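Local coordinates for protein 2-heptyl-3-hydroxy-4(1H)-quinolone dioxygenase (Mycobacterium abscessus, PDB 6RB3) that cleaves the ring of the Pseudomonas quinolone signal with dioxygen, giving N-octanoylanthranilate and carbon monoxide, on an alpha/beta-hydrolase fold, at residues V26-W31 / V52-R57; G30-L35 / D178-A183; F90-H95 / P115-L120. The protein carries 2 engineered substitutions. All coordinates share one frame; numbering follows the deposited sequence.

Contact 1. Residues V26-W31 / V52-R57; sequences VTLSGW and VRVCWR. With JWW (2-heptylquinoline-3,4-diol), chain D.
Val26 and Thr27 pair with Val52 and Arg53 as parallel neighbours in the central sheet of the alpha/beta-hydrolase fold. Strands 24-28 and 51-54 belong to one beta-alpha-beta unit, with helix 42-48 between them. Thr27 bonds through both its backbone N and its backbone O: Thr27 N donates to Val52 O at 3.1 Å, and the O accepts from Val54 N.

The tight part is the strand pairing and the apolar face of Val26, Leu28 and Val54. Leu28 lies alongside Val54, and its CD2 reaches CH2 of Trp56 at 3.7 Å, crossing it at about a right angle. On the other face, Thr27 OG1 lies against CB and CG of Arg53, whose guanidinium turns away to salt bridges with Asp15 and Asp39.

Past Leu28 and Val54 the chains part, and two waters bridge the looser join. Water 1 links Thr27 OG1, Ser29 OG and Val54 O; Ser29 OG also bonds to Asp34 O. Water 2 donates to Val54 O, accepts from Ser29 N and sits over one face of the Trp56 indole, toward its rim. Trp56 NE1 donates to Ser29 O at 2.9 Å, from above the carbonyl plane, and more weakly to Gly30 O at 3.3 Å.

Contact 2. Residues G30-L35 / D178-A183; sequences GWAHDL and DMWARA. With JWW (2-heptylquinoline-3,4-diol), chain D.
Trp31 lays one face of its indole over Ala183. Ala183 CA stands over the centre of the six-membered ring, 3.9 Å from the centroid and 16° off the normal, a CH-pi contact. Ala183 CB lies over the same face and is 3.6 Å from Trp31 CG. Two more side chains of the helix meet the ring. Met179 SD lies in the ring plane, 3.9 Å from Trp31 CZ3, a Met-aromatic contact at the edge. Arg182 CG touches CZ3 and CH2, so the aliphatic part of this arginine is what meets the ring.

The charged end of Arg182 is occupied elsewhere. It grips Asp178, one helical turn back, end-on with two nitrogens. Arg182 NH1 reaches Asp178 OD2 at 2.6 Å, from above the carboxylate plane, and NH2 reaches OD1 on its syn side. NE forms a salt bridge with Asp68. Together these bonds fix the rotation of the guanidinium. Met179 bends at chi2 (59°) and chi3, which carries its sulfur to the edge of Trp31 and to a weak bond from Arg182 NH1.

Ala32 follows Trp31 in a type II turn from Gly30 to His33. Ala32 CB packs against the Trp180 indole, 3.8 Å from Trp180 NE1. The substrate lies against both segments. C14 of its heptyl chain sits over the centre of the His33 ring, and Trp180 CZ3 and Ala183 CB approach C03 of the quinoline.

The contact thus forms one wall of the substrate pocket. It joins the loop after strand 24-28 to helix 177-194. Helix 144-156 packs on Trp180, with Trp144 stacked on its ring, and Val186 and Ile187 extend the cover of Trp31.

Contact 3. Residues F90-H95 / P115-L120; sequences FVPIAH and PAVMIL. With JWW (2-heptylquinoline-3,4-diol), chain D.
A beta-alpha-beta crossover, strand 90-95, helix 98-113 and strand 116-120, brings these two parallel strands together in the middle of the alpha/beta-hydrolase sheet. Ile93 pairs with Met118, Ala94 with Ile119 and His95 with Leu120. Three backbone bonds hold the register. Met118 N donates to Pro92 O at 2.8 Å, almost straight at 176°. Ala94 N donates to Met118 O at 2.8 Å, and Leu120 N to Ala94 O at 2.9 Å. CA-H...O contacts run between them, as from Ile93 CA to Met118 O.

The side chains add apolar contacts on both faces. Ile93 CG2 meets Leu120 CD1 at 4.1 Å and Met118 CG at a similar distance. CG2 is anti to the backbone N and CG1 lies beside that N (chi1 -49°), which turns CG2 toward the neighbouring strand. On the face of Ala94 and Ile119, CD of Pro92 touches Val117 CG2 at 4.0 Å. Near the start of the strands, Val91 CG1 lies against Ala116 CB and Ala116 O. Helix 253-265 covers Met118 and Leu120, and helix 98-113 covers Ala94 and Val117. Asp121 follows Leu120 and probably raises the basicity of the active-site histidine at position 246, changed to alanine here.

The strand ends at the substrate. His95 crosses Leu120 at about a right angle and extends past it. His95 CD2 comes within 3.3 Å of C11 of the substrate, the first carbon of the heptyl chain, and its ring lies nearly parallel to that of Phe247.

The chemistry is therefore divided along the strand. Backbone hydrogen bonds and aliphatic side chains fill the buried part, and the imidazole at the end lines the pocket.

All three contacts are buried. Contacts 1 and 3 lie in one sheet, where strands 24-28 and 90-95 are neighbours: Leu28 N bonds to Ile93 O and Leu28 O to His95 N. Both join parallel strands of a beta-alpha-beta unit, but contact 3 is regular while contact 1 opens onto two waters and an indole. Contact 2 lies farther from the centre and has no hydrogen bond between its segments. It works through aromatic and aliphatic surfaces, joining a loop to a helix. It shares Gly30 and Trp31 with contact 1, and Ser29 OG bonds to Asp34 O. His33 touches His95 of contact 3, and all three contacts reach the substrate.

Contact 1. Residues V26-W31 / V52-R57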
loop_
_atom_site.group_PDB
_atom_site.type_symbol
_atom_site.label_atom_id
_atom_site.label_comp_id
_atom_site.label_asym_id
_atom_site.label_seq_id
_atom_site.Cartn_x
_atom_site.Cartn_y
_atom_site.Cartn_z
ATOM N N VAL A 26 3.283 7.487 -7.287
ATOM C CA VAL A 26 2.797 6.188 -7.767
ATOM C C VAL A 26 2.009 5.566 -6.628
ATOM O O VAL A 26 2.595 5.124 -5.622
ATOM C CB VAL A 26 3.942 5.244 -8.196
ATOM C CG1 VAL A 26 3.471 3.885 -8.614
ATOM C CG2 VAL A 26 4.711 5.879 -9.352
ATOM N N THR A 27 0.702 5.521 -6.770
ATOM C CA THR A 27 -0.120 4.973 -5.699
ATOM C C THR A 27 -0.270 3.469 -5.857
ATOM O O THR A 27 -0.314 2.956 -6.962
ATOM C CB THR A 27 -1.487 5.648 -5.657
ATOM O OG1 THR A 27 -2.316 5.158 -6.707
ATOM C CG2 THR A 27 -1.322 7.193 -5.803
ATOM N N LEU A 28 -0.255 2.775 -4.735
ATOM C CA LEU A 28 -0.298 1.330 -4.667
ATOM C C LEU A 28 -1.272 0.948 -3.560
ATOM O O LEU A 28 -1.195 1.441 -2.437
ATOM C CB LEU A 28 1.084 0.792 -4.401
ATOM C CG LEU A 28 2.071 1.060 -5.528
ATOM C CD1 LEU A 28 3.400 0.630 -4.943
ATOM C CD2 LEU A 28 1.755 0.414 -6.852
ATOM N N SER A 29 -2.232 0.127 -3.893
ATOM C CA SER A 29 -3.294 -0.248 -2.974
ATOM C C SER A 29 -2.917 -1.501 -2.213
ATOM O O SER A 29 -1.884 -2.129 -2.459
ATOM C CB SER A 29 -4.590 -0.437 -3.759
ATOM O OG SER A 29 -4.832 0.731 -4.527
ATOM N N GLY A 30 -3.744 -1.815 -1.223
ATOM C CA GLY A 30 -3.664 -3.080 -0.551
ATOM C C GLY A 30 -4.167 -4.199 -1.446
ATOM O O GLY A 30 -4.416 -4.049 -2.641
ATOM N N TRP A 31 -4.316 -5.348 -0.840
ATOM C CA TRP A 31 -4.836 -6.510 -1.547
ATOM C C TRP A 31 -6.337 -6.380 -1.704
ATOM O O TRP A 31 -7.014 -5.798 -0.849
ATOM C CB TRP A 31 -4.518 -7.789 -0.795
ATOM C CG TRP A 31 -3.117 -8.222 -0.932
ATOM C CD1 TRP A 31 -2.035 -7.814 -0.186
ATOM C CD2 TRP A 31 -2.617 -9.177 -1.881
ATOM N NE1 TRP A 31 -0.907 -8.486 -0.612
ATOM C CE2 TRP A 31 -1.242 -9.309 -1.659
ATOM C CE3 TRP A 31 -3.213 -9.906 -2.916
ATOM C CZ2 TRP A 31 -0.451 -10.139 -2.422
ATOM C CZ3 TRP A 31 -2.438 -10.755 -3.649
ATOM C CH2 TRP A 31 -1.067 -10.858 -3.409
ATOM N N VAL A 52 0.758 8.584 -11.153
ATOM C CA VAL A 52 0.363 7.364 -11.824
ATOM C C VAL A 52 -0.185 6.442 -10.758
ATOM O O VAL A 52 0.561 6.033 -9.863
ATOM C CB VAL A 52 1.532 6.685 -12.545
ATOM C CG1 VAL A 52 1.053 5.387 -13.184
ATOM C CG2 VAL A 52 2.123 7.585 -13.586
ATOM N N ARG A 53 -1.471 6.095 -10.843
ATOM C CA ARG A 53 -2.099 5.146 -9.939
ATOM C C ARG A 53 -2.087 3.751 -10.547
ATOM O O ARG A 53 -2.507 3.564 -11.693
ATOM C CB ARG A 53 -3.545 5.545 -9.663
ATOM C CG ARG A 53 -3.667 6.884 -9.051
ATOM C CD ARG A 53 -5.098 7.137 -8.615
ATOM N NE ARG A 53 -6.019 7.182 -9.738
ATOM C CZ ARG A 53 -7.330 7.175 -9.584
ATOM N NH1 ARG A 53 -7.822 7.117 -8.336
ATOM N NH2 ARG A 53 -8.152 7.252 -10.621
ATOM N N VAL A 54 -1.643 2.779 -9.784
ATOM C CA VAL A 54 -1.347 1.474 -10.341
ATOM C C VAL A 54 -2.161 0.405 -9.638
ATOM O O VAL A 54 -2.245 0.390 -8.409
ATOM C CB VAL A 54 0.151 1.139 -10.227
ATOM C CG1 VAL A 54 0.343 -0.278 -10.661
ATOM C CG2 VAL A 54 1.015 2.062 -11.030
ATOM N N CYS A 55 -2.690 -0.533 -10.428
ATOM C CA CYS A 55 -3.317 -1.732 -9.907
ATOM C C CYS A 55 -2.365 -2.906 -10.004
ATOM O O CYS A 55 -1.473 -2.933 -10.846
ATOM C CB CYS A 55 -4.581 -2.111 -10.696
ATOM S SG CYS A 55 -5.897 -0.881 -10.719
ATOM N N TRP A 56 -2.561 -3.875 -9.127
ATOM C CA TRP A 56 -1.829 -5.127 -9.163
ATOM C C TRP A 56 -2.434 -5.987 -10.264
ATOM O O TRP A 56 -3.609 -5.850 -10.640
ATOM C CB TRP A 56 -1.886 -5.920 -7.814
ATOM C CG TRP A 56 -1.558 -5.151 -6.591
ATOM C CD1 TRP A 56 -2.374 -4.941 -5.501
ATOM C CD2 TRP A 56 -0.345 -4.444 -6.325
ATOM N NE1 TRP A 56 -1.723 -4.167 -4.553
ATOM C CE2 TRP A 56 -0.491 -3.823 -5.041
ATOM C CE3 TRP A 56 0.861 -4.282 -7.029
ATOM C CZ2 TRP A 56 0.525 -3.024 -4.467
ATOM C CZ3 TRP A 56 1.863 -3.511 -6.468
ATOM C CH2 TRP A 56 1.695 -2.891 -5.193
ATOM N N ARG A 57 -1.645 -6.933 -10.747
ATOM C CA ARG A 57 -2.196 -7.904 -11.686
ATOM C C ARG A 57 -3.410 -8.556 -11.056
ATOM O O ARG A 57 -3.497 -8.684 -9.838
ATOM C CB ARG A 57 -1.136 -8.927 -12.077
ATOM C CG ARG A 57 -0.583 -9.781 -10.959
ATOM C CD ARG A 57 0.246 -10.942 -11.538
ATOM N NE ARG A 57 1.437 -10.482 -12.227
ATOM C CZ ARG A 57 2.337 -11.273 -12.797
ATOM N NH1 ARG A 57 2.170 -12.576 -12.768
ATOM N NH2 ARG A 57 3.394 -10.765 -13.396
HETATM C C10 JWW D . -4.970 -4.801 4.975
HETATM C C13 JWW D . -7.710 -4.153 1.956
HETATM C C15 JWW D . -9.769 -3.960 0.556
HETATM C C17 JWW D . -11.966 -4.613 1.414
HETATM C C01 JWW D . -5.148 -8.568 5.401
HETATM C C02 JWW D . -5.495 -9.670 4.618
HETATM C C03 JWW D . -5.911 -9.506 3.309
HETATM C C04 JWW D . -5.986 -8.233 2.795
HETATM C C05 JWW D . -5.632 -7.176 3.580
HETATM C C06 JWW D . -5.216 -7.294 4.871
HETATM C C07 JWW D . -4.871 -6.097 5.626
HETATM C C09 JWW D . -5.432 -4.734 3.671
HETATM C C11 JWW D . -5.553 -3.404 2.910
HETATM C C12 JWW D . -6.337 -3.607 1.607
HETATM C C14 JWW D . -8.796 -3.187 1.461
HETATM C C16 JWW D . -11.177 -3.445 0.832
HETATM N N08 JWW D . -5.744 -5.931 2.998
HETATM O O18 JWW D . -4.666 -3.634 5.678
HETATM O O19 JWW D . -4.436 -6.147 6.979
HETATM O O HOH W 1 -3.368 2.294 -6.665
HETATM O O HOH W 2 -2.251 -1.444 -6.511
#

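Contact 2. Residues G30-L35 / D178-A183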
loop_
_atom_site.group_PDB
_atom_site.type_symbol
_atom_site.label_atom_id
_atom_site.label_comp_id
_atom_site.label_asym_id
_atom_site.label_seq_id
_atom_site.Cartn_x
_atom_site.Cartn_y
_atom_site.Cartn_z
ATOM N N GLY A 30 -3.744 -1.815 -1.223
ATOM C CA GLY A 30 -3.664 -3.080 -0.551
ATOM C C GLY A 30 -4.167 -4.199 -1.446
ATOM O O GLY A 30 -4.416 -4.049 -2.641
ATOM N N TRP A 31 -4.316 -5.348 -0.840
ATOM C CA TRP A 31 -4.836 -6.510 -1.547
ATOM C C TRP A 31 -6.337 -6.380 -1.704
ATOM O O TRP A 31 -7.014 -5.798 -0.849
ATOM C CB TRP A 31 -4.518 -7.789 -0.795
ATOM C CG TRP A 31 -3.117 -8.222 -0.932
ATOM C CD1 TRP A 31 -2.035 -7.814 -0.186
ATOM C CD2 TRP A 31 -2.617 -9.177 -1.881
ATOM N NE1 TRP A 31 -0.907 -8.486 -0.612
ATOM C CE2 TRP A 31 -1.242 -9.309 -1.659
ATOM C CE3 TRP A 31 -3.213 -9.906 -2.916
ATOM C CZ2 TRP A 31 -0.451 -10.139 -2.422
ATOM C CZ3 TRP A 31 -2.438 -10.755 -3.649
ATOM C CH2 TRP A 31 -1.067 -10.858 -3.409
ATOM N N ALA A 32 -6.844 -6.885 -2.843
ATOM C CA ALA A 32 -8.279 -6.987 -3.116
ATOM C C ALA A 32 -8.963 -5.649 -3.318
ATOM O O ALA A 32 -10.187 -5.575 -3.287
ATOM C CB ALA A 32 -8.987 -7.768 -2.016
ATOM N N HIS A 33 -8.215 -4.586 -3.616
ATOM C CA HIS A 33 -8.838 -3.367 -4.113
ATOM C C HIS A 33 -7.889 -2.694 -5.093
ATOM O O HIS A 33 -6.792 -3.199 -5.384
ATOM C CB HIS A 33 -9.328 -2.498 -2.941
ATOM C CG HIS A 33 -8.262 -1.929 -2.071
ATOM N ND1 HIS A 33 -8.518 -0.902 -1.182
ATOM C CD2 HIS A 33 -6.944 -2.213 -1.951
ATOM C CE1 HIS A 33 -7.396 -0.566 -0.569
ATOM N NE2 HIS A 33 -6.429 -1.347 -1.013
ATOM N N ASP A 34 -8.394 -1.628 -5.698
ATOM C CA ASP A 34 -7.791 -1.065 -6.893
ATOM C C ASP A 34 -7.501 0.416 -6.676
ATOM O O ASP A 34 -7.384 0.913 -5.564
ATOM C CB ASP A 34 -8.688 -1.330 -8.124
ATOM C CG ASP A 34 -10.043 -0.638 -8.083
ATOM O OD1 ASP A 34 -10.315 0.268 -7.261
ATOM O OD2 ASP A 34 -10.880 -0.949 -8.943
ATOM N N LEU A 35 -7.347 1.163 -7.754
ATOM C CA LEU A 35 -6.882 2.538 -7.581
ATOM C C LEU A 35 -7.958 3.466 -7.036
ATOM O O LEU A 35 -7.648 4.628 -6.776
ATOM C CB LEU A 35 -6.328 3.048 -8.910
ATOM C CG LEU A 35 -7.173 2.845 -10.154
ATOM C CD1 LEU A 35 -8.370 3.668 -10.124
ATOM C CD2 LEU A 35 -6.287 3.197 -11.281
ATOM N N ASP A 178 -9.877 -16.912 -4.446
ATOM C CA ASP A 178 -8.552 -16.978 -5.053
ATOM C C ASP A 178 -7.653 -15.855 -4.532
ATOM O O ASP A 178 -6.526 -16.101 -4.091
ATOM C CB ASP A 178 -8.652 -16.918 -6.581
ATOM C CG ASP A 178 -7.289 -16.756 -7.258
ATOM O OD1 ASP A 178 -6.593 -17.762 -7.423
ATOM O OD2 ASP A 178 -6.911 -15.624 -7.615
ATOM N N MET A 179 -8.135 -14.614 -4.563
ATOM C CA MET A 179 -7.271 -13.484 -4.246
ATOM C C MET A 179 -7.121 -13.298 -2.746
ATOM O O MET A 179 -6.030 -12.945 -2.257
ATOM C CB MET A 179 -7.833 -12.202 -4.852
ATOM C CG MET A 179 -6.800 -11.082 -4.991
ATOM S SD MET A 179 -5.426 -11.604 -6.019
ATOM C CE MET A 179 -5.958 -11.097 -7.662
ATOM N N TRP A 180 -8.203 -13.508 -1.994
ATOM C CA TRP A 180 -8.117 -13.334 -0.547
ATOM C C TRP A 180 -7.222 -14.379 0.080
ATOM O O TRP A 180 -6.541 -14.074 1.072
ATOM C CB TRP A 180 -9.508 -13.379 0.067
ATOM C CG TRP A 180 -10.185 -12.049 -0.003
ATOM C CD1 TRP A 180 -11.035 -11.610 -0.974
ATOM C CD2 TRP A 180 -10.068 -10.984 0.945
ATOM N NE1 TRP A 180 -11.471 -10.335 -0.676
ATOM C CE2 TRP A 180 -10.882 -9.930 0.497
ATOM C CE3 TRP A 180 -9.357 -10.827 2.137
ATOM C CZ2 TRP A 180 -10.992 -8.732 1.189
ATOM C CZ3 TRP A 180 -9.465 -9.633 2.816
ATOM C CH2 TRP A 180 -10.275 -8.605 2.344
ATOM N N ALA A 181 -7.169 -15.588 -0.500
ATOM C CA ALA A 181 -6.247 -16.598 0.011
ATOM C C ALA A 181 -4.815 -16.268 -0.381
ATOM O O ALA A 181 -3.874 -16.493 0.400
ATOM C CB ALA A 181 -6.629 -17.983 -0.512
ATOM N N ARG A 182 -4.623 -15.780 -1.613
ATOM C CA ARG A 182 -3.294 -15.331 -2.020
ATOM C C ARG A 182 -2.803 -14.252 -1.059
ATOM O O ARG A 182 -1.673 -14.299 -0.565
ATOM C CB ARG A 182 -3.320 -14.829 -3.461
ATOM C CG ARG A 182 -1.972 -14.409 -4.018
ATOM C CD ARG A 182 -1.995 -14.342 -5.604
ATOM N NE ARG A 182 -2.449 -15.628 -6.143
ATOM C CZ ARG A 182 -3.663 -15.865 -6.644
ATOM N NH1 ARG A 182 -4.542 -14.897 -6.760
ATOM N NH2 ARG A 182 -3.979 -17.094 -7.031
ATOM N N ALA A 183 -3.660 -13.276 -0.756
ATOM C CA ALA A 183 -3.279 -12.236 0.196
ATOM C C ALA A 183 -2.828 -12.861 1.502
ATOM O O ALA A 183 -1.704 -12.614 1.963
ATOM C CB ALA A 183 -4.437 -11.273 0.407
HETATM C C10 JWW D . -4.970 -4.801 4.975
HETATM C C13 JWW D . -7.710 -4.153 1.956
HETATM C C15 JWW D . -9.769 -3.960 0.556
HETATM C C17 JWW D . -11.966 -4.613 1.414
HETATM C C01 JWW D . -5.148 -8.568 5.401
HETATM C C02 JWW D . -5.495 -9.670 4.618
HETATM C C03 JWW D . -5.911 -9.506 3.309
HETATM C C04 JWW D . -5.986 -8.233 2.795
HETATM C C05 JWW D . -5.632 -7.176 3.580
HETATM C C06 JWW D . -5.216 -7.294 4.871
HETATM C C07 JWW D . -4.871 -6.097 5.626
HETATM C C09 JWW D . -5.432 -4.734 3.671
HETATM C C11 JWW D . -5.553 -3.404 2.910
HETATM C C12 JWW D . -6.337 -3.607 1.607
HETATM C C14 JWW D . -8.796 -3.187 1.461
HETATM C C16 JWW D . -11.177 -3.445 0.832
HETATM N N08 JWW D . -5.744 -5.931 2.998
HETATM O O18 JWW D . -4.666 -3.634 5.678
HETATM O O19 JWW D . -4.436 -6.147 6.979
#

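Contact 3. Residues F90-H95 / P115-L120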
loop_
_atom_site.group_PDB
_atom_site.type_symbol
_atom_site.label_atom_id
_atom_site.label_comp_id
_atom_site.label_asym_id
_atom_site.label_seq_id
_atom_site.Cartn_x
_atom_site.Cartn_y
_atom_site.Cartn_z
ATOM N N PHE A 90 10.478 8.283 -8.910
ATOM C CA PHE A 90 9.111 8.296 -8.437
ATOM C C PHE A 90 9.017 7.958 -6.958
ATOM O O PHE A 90 9.933 7.351 -6.361
ATOM C CB PHE A 90 8.270 7.334 -9.267
ATOM C CG PHE A 90 8.680 5.882 -9.181
ATOM C CD1 PHE A 90 9.657 5.358 -10.024
ATOM C CD2 PHE A 90 8.007 5.005 -8.329
ATOM C CE1 PHE A 90 9.971 4.004 -9.997
ATOM C CE2 PHE A 90 8.323 3.647 -8.295
ATOM C CZ PHE A 90 9.302 3.147 -9.138
ATOM N N VAL A 91 7.880 8.355 -6.378
ATOM C CA VAL A 91 7.617 8.072 -4.966
ATOM C C VAL A 91 6.399 7.182 -4.784
ATOM O O VAL A 91 5.266 7.637 -4.904
ATOM C CB VAL A 91 7.465 9.386 -4.171
ATOM C CG1 VAL A 91 7.154 9.155 -2.721
ATOM C CG2 VAL A 91 8.743 10.231 -4.365
ATOM N N PRO A 92 6.591 5.915 -4.429
ATOM C CA PRO A 92 5.429 5.082 -4.081
ATOM C C PRO A 92 4.713 5.547 -2.814
ATOM O O PRO A 92 5.336 5.887 -1.816
ATOM C CB PRO A 92 6.029 3.679 -3.895
ATOM C CG PRO A 92 7.332 3.703 -4.510
ATOM C CD PRO A 92 7.841 5.125 -4.445
ATOM N N ILE A 93 3.379 5.541 -2.881
ATOM C CA ILE A 93 2.453 5.703 -1.759
ATOM C C ILE A 93 1.689 4.393 -1.717
ATOM O O ILE A 93 0.855 4.161 -2.586
ATOM C CB ILE A 93 1.478 6.863 -1.971
ATOM C CG1 ILE A 93 2.232 8.103 -2.390
ATOM C CG2 ILE A 93 0.620 7.120 -0.698
ATOM C CD1 ILE A 93 1.280 9.241 -2.805
ATOM N N ALA A 94 1.906 3.568 -0.710
ATOM C CA ALA A 94 1.341 2.228 -0.710
ATOM C C ALA A 94 0.457 2.016 0.514
ATOM O O ALA A 94 0.803 2.429 1.623
ATOM C CB ALA A 94 2.456 1.176 -0.755
ATOM N N HIS A 95 -0.698 1.379 0.308
ATOM C CA HIS A 95 -1.623 1.138 1.404
ATOM C C HIS A 95 -1.387 -0.221 2.046
ATOM O O HIS A 95 -1.311 -1.241 1.342
ATOM C CB HIS A 95 -3.067 1.197 0.942
ATOM C CG HIS A 95 -4.059 0.829 2.000
ATOM N ND1 HIS A 95 -4.339 1.650 3.073
ATOM C CD2 HIS A 95 -4.888 -0.236 2.119
ATOM C CE1 HIS A 95 -5.301 1.115 3.805
ATOM N NE2 HIS A 95 -5.637 -0.038 3.262
ATOM N N PRO A 115 13.473 7.880 -4.476
ATOM C CA PRO A 115 14.065 8.602 -3.324
ATOM C C PRO A 115 13.212 8.578 -2.058
ATOM O O PRO A 115 13.729 8.834 -0.976
ATOM C CB PRO A 115 14.222 10.049 -3.846
ATOM C CG PRO A 115 13.033 10.179 -4.790
ATOM C CD PRO A 115 12.950 8.802 -5.496
ATOM N N ALA A 116 11.928 8.264 -2.140
ATOM C CA ALA A 116 11.113 8.137 -0.935
ATOM C C ALA A 116 10.027 7.110 -1.185
ATOM O O ALA A 116 9.721 6.762 -2.330
ATOM C CB ALA A 116 10.491 9.474 -0.485
ATOM N N VAL A 117 9.492 6.589 -0.076
ATOM C CA VAL A 117 8.341 5.687 -0.066
ATOM C C VAL A 117 7.449 6.147 1.080
ATOM O O VAL A 117 7.940 6.454 2.171
ATOM C CB VAL A 117 8.745 4.221 0.131
ATOM C CG1 VAL A 117 7.516 3.364 0.357
ATOM C CG2 VAL A 117 9.485 3.674 -1.082
ATOM N N MET A 118 6.151 6.226 0.832
ATOM C CA MET A 118 5.168 6.430 1.884
ATOM C C MET A 118 4.303 5.179 2.051
ATOM O O MET A 118 3.776 4.645 1.083
ATOM C CB MET A 118 4.277 7.644 1.588
ATOM C CG MET A 118 3.169 7.764 2.624
ATOM S SD MET A 118 2.420 9.416 2.706
ATOM C CE MET A 118 3.839 10.241 3.317
ATOM N N ILE A 119 4.144 4.741 3.281
ATOM C CA ILE A 119 3.296 3.608 3.621
ATOM C C ILE A 119 2.169 4.123 4.491
ATOM O O ILE A 119 2.358 5.057 5.284
ATOM C CB ILE A 119 4.099 2.494 4.322
ATOM C CG1 ILE A 119 5.205 2.053 3.360
ATOM C CG2 ILE A 119 3.249 1.358 4.716
ATOM C CD1 ILE A 119 6.075 1.037 3.930
ATOM N N LEU A 120 0.986 3.556 4.284
ATOM C CA LEU A 120 -0.242 3.974 4.952
ATOM C C LEU A 120 -0.758 2.822 5.787
ATOM O O LEU A 120 -1.184 1.814 5.231
ATOM C CB LEU A 120 -1.324 4.376 3.944
ATOM C CG LEU A 120 -0.933 5.427 2.913
ATOM C CD1 LEU A 120 -2.122 5.742 2.021
ATOM C CD2 LEU A 120 -0.455 6.703 3.516
HETATM C C10 JWW D . -4.970 -4.801 4.975
HETATM C C13 JWW D . -7.710 -4.153 1.956
HETATM C C15 JWW D . -9.769 -3.960 0.556
HETATM C C17 JWW D . -11.966 -4.613 1.414
HETATM C C01 JWW D . -5.148 -8.568 5.401
HETATM C C02 JWW D . -5.495 -9.670 4.618
HETATM C C03 JWW D . -5.911 -9.506 3.309
HETATM C C04 JWW D . -5.986 -8.233 2.795
HETATM C C05 JWW D . -5.632 -7.176 3.580
HETATM C C06 JWW D . -5.216 -7.294 4.871
HETATM C C07 JWW D . -4.871 -6.097 5.626
HETATM C C09 JWW D . -5.432 -4.734 3.671
HETATM C C11 JWW D . -5.553 -3.404 2.910
HETATM C C12 JWW D . -6.337 -3.607 1.607
HETATM C C14 JWW D . -8.796 -3.187 1.461
HETATM C C16 JWW D . -11.177 -3.445 0.832
HETATM N N08 JWW D . -5.744 -5.931 2.998
HETATM O O18 JWW D . -4.666 -3.634 5.678
HETATM O O19 JWW D . -4.436 -6.147 6.979
#